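Local coordinates for Peptide/nickel transport system substrate-binding protein (Listeria monocytogenes serotype 1/2a, PDB 5KZT) that probably serves as the extracellular substrate-binding component of a peptide transport system, and is captured here with a peptide bound, at residues A[65-70]-A[74-79]. Numbering follows the deposited sequence.
Sequences EEPKIS and TVYTIK
Lys68 and Thr77 hold each other by two backbone hydrogen bonds, Thr77 N to Lys68 O at 2.8 Å and Lys68 N to Thr77 O at 3.0 Å, the first nearly straight and the second more bent. Beyond them Ser70 N donates to Val75 O (2.9 Å), while Val75 N turns to the Ser70 hydroxyl, 3.0 Å to OG. A Ser70 chi1 of 57° tucks OG over its own backbone, turned to the facing strand; OD1 of Asp72, in the connecting turn, also hydrogen-bonds to it. At the other end a water bridges Glu65 O and Lys79 N. These bonds close a beta hairpin whose short strand 68-69 forms one edge of a four-stranded antiparallel sheet, with strand 145-149 on the far side of 75-79. In the non-hydrogen-bonded pair, Ile69 lies alongside Tyr76, its CG1 over one ring face, displaced toward the rim, in a CH-pi contact 4.0 Å from the centroid, and its CD1 reaching CE2. Pro67 CG comes to the edge of that ring, and Pro67 CB packs on Ile78 CG1 at 3.8 Å. On the opposite face Lys68 CE lies by Thr77 CB and OG1. Lys79 CD rests 3.4 Å from Glu65 OE2, but NZ stays 4.6 Å from OE2, probably allowing only long-range attraction.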
loop_
_atom_site.group_PDB
_atom_site.type_symbol
_atom_site.label_atom_id
_atom_site.label_comp_id
_atom_site.label_asym_id
_atom_site.label_seq_id
_atom_site.Cartn_x
_atom_site.Cartn_y
_atom_site.Cartn_z
ATOM N N GLU A 65 -25.982 3.546 10.760
ATOM C CA GLU A 65 -25.801 3.682 12.198
ATOM C C GLU A 65 -24.820 2.627 12.718
ATOM O O GLU A 65 -24.387 1.755 11.967
ATOM C CB GLU A 65 -27.161 3.599 12.923
ATOM C CG GLU A 65 -27.861 2.253 12.773
ATOM C CD GLU A 65 -29.277 2.224 13.349
ATOM O OE1 GLU A 65 -30.034 3.197 13.169
ATOM O OE2 GLU A 65 -29.646 1.203 13.971
ATOM N N GLU A 66 -24.477 2.731 14.003
ATOM C CA GLU A 66 -23.552 1.790 14.672
ATOM C C GLU A 66 -24.158 0.391 14.615
ATOM O O GLU A 66 -25.324 0.234 14.948
ATOM C CB GLU A 66 -23.355 2.155 16.154
ATOM C CG GLU A 66 -22.781 3.538 16.422
ATOM C CD GLU A 66 -21.399 3.703 15.824
ATOM O OE1 GLU A 66 -20.435 3.182 16.424
ATOM O OE2 GLU A 66 -21.274 4.351 14.762
ATOM N N PRO A 67 -23.391 -0.621 14.172
ATOM C CA PRO A 67 -23.979 -1.962 14.038
ATOM C C PRO A 67 -24.395 -2.587 15.348
ATOM O O PRO A 67 -23.884 -2.226 16.397
ATOM C CB PRO A 67 -22.857 -2.805 13.427
ATOM C CG PRO A 67 -21.644 -1.974 13.480
ATOM C CD PRO A 67 -22.031 -0.549 13.619
ATOM N N LYS A 68 -25.319 -3.529 15.260
ATOM C CA LYS A 68 -25.597 -4.434 16.360
ATOM C C LYS A 68 -24.546 -5.542 16.280
ATOM O O LYS A 68 -24.334 -6.122 15.207
ATOM C CB LYS A 68 -27.017 -4.998 16.236
ATOM C CG LYS A 68 -27.318 -6.160 17.161
ATOM C CD LYS A 68 -28.804 -6.469 17.219
ATOM C CE LYS A 68 -29.324 -7.156 15.963
ATOM N NZ LYS A 68 -30.812 -7.289 16.013
ATOM N N ILE A 69 -23.888 -5.836 17.397
ATOM C CA ILE A 69 -22.834 -6.855 17.422
ATOM C C ILE A 69 -23.142 -7.943 18.467
ATOM O O ILE A 69 -23.487 -7.637 19.606
ATOM C CB ILE A 69 -21.467 -6.211 17.720
ATOM C CG1 ILE A 69 -21.186 -5.078 16.721
ATOM C CG2 ILE A 69 -20.381 -7.279 17.706
ATOM C CD1 ILE A 69 -19.951 -4.240 17.001
ATOM N N SER A 70 -22.988 -9.214 18.094
ATOM C CA SER A 70 -23.236 -10.323 19.030
ATOM C C SER A 70 -22.280 -10.287 20.220
ATOM O O SER A 70 -21.214 -9.689 20.149
ATOM C CB SER A 70 -23.118 -11.680 18.322
ATOM O OG SER A 70 -21.848 -11.824 17.711
ATOM N N THR A 74 -18.608 -11.796 16.814
ATOM C CA THR A 74 -18.429 -12.390 15.492
ATOM C C THR A 74 -19.541 -12.139 14.515
ATOM O O THR A 74 -19.355 -12.408 13.340
ATOM C CB THR A 74 -18.203 -13.913 15.571
ATOM O OG1 THR A 74 -19.409 -14.587 15.972
ATOM C CG2 THR A 74 -17.061 -14.214 16.551
ATOM N N VAL A 75 -20.698 -11.645 14.959
ATOM C CA VAL A 75 -21.802 -11.418 14.053
ATOM C C VAL A 75 -22.199 -9.949 14.139
ATOM O O VAL A 75 -22.559 -9.448 15.225
ATOM C CB VAL A 75 -22.992 -12.359 14.321
ATOM C CG1 VAL A 75 -24.122 -12.082 13.349
ATOM C CG2 VAL A 75 -22.557 -13.809 14.176
ATOM N N TYR A 76 -22.107 -9.281 12.982
ATOM C CA TYR A 76 -22.369 -7.858 12.844
ATOM C C TYR A 76 -23.610 -7.660 11.975
ATOM O O TYR A 76 -23.636 -8.070 10.811
ATOM C CB TYR A 76 -21.155 -7.162 12.200
ATOM C CG TYR A 76 -19.942 -6.979 13.117
ATOM C CD1 TYR A 76 -19.243 -8.071 13.620
ATOM C CD2 TYR A 76 -19.479 -5.710 13.453
ATOM C CE1 TYR A 76 -18.140 -7.905 14.442
ATOM C CE2 TYR A 76 -18.377 -5.538 14.281
ATOM C CZ TYR A 76 -17.719 -6.647 14.770
ATOM O OH TYR A 76 -16.628 -6.515 15.586
ATOM N N THR A 77 -24.635 -7.028 12.534
ATOM C CA THR A 77 -25.872 -6.704 11.799
ATOM C C THR A 77 -25.866 -5.195 11.504
ATOM O O THR A 77 -25.904 -4.379 12.424
ATOM C CB THR A 77 -27.113 -7.106 12.609
ATOM O OG1 THR A 77 -27.006 -8.494 12.988
ATOM C CG2 THR A 77 -28.388 -6.911 11.795
ATOM N N ILE A 78 -25.809 -4.847 10.224
ATOM C CA ILE A 78 -25.459 -3.495 9.773
ATOM C C ILE A 78 -26.560 -2.924 8.900
ATOM O O ILE A 78 -26.900 -3.520 7.891
ATOM C CB ILE A 78 -24.156 -3.502 8.964
ATOM C CG1 ILE A 78 -23.002 -4.065 9.817
ATOM C CG2 ILE A 78 -23.799 -2.097 8.491
ATOM C CD1 ILE A 78 -21.741 -4.391 9.049
ATOM N N LYS A 79 -27.112 -1.784 9.294
ATOM C CA LYS A 79 -28.119 -1.087 8.515
ATOM C C LYS A 79 -27.387 -0.145 7.579
ATOM O O LYS A 79 -26.435 0.504 7.982
ATOM C CB LYS A 79 -29.089 -0.321 9.420
ATOM C CG LYS A 79 -29.892 -1.258 10.304
ATOM C CD LYS A 79 -30.802 -0.519 11.255
ATOM C CE LYS A 79 -31.942 0.165 10.531
ATOM N NZ LYS A 79 -33.192 -0.043 11.303
HETATM O O HOH W 1 -25.996 -0.518 11.594
#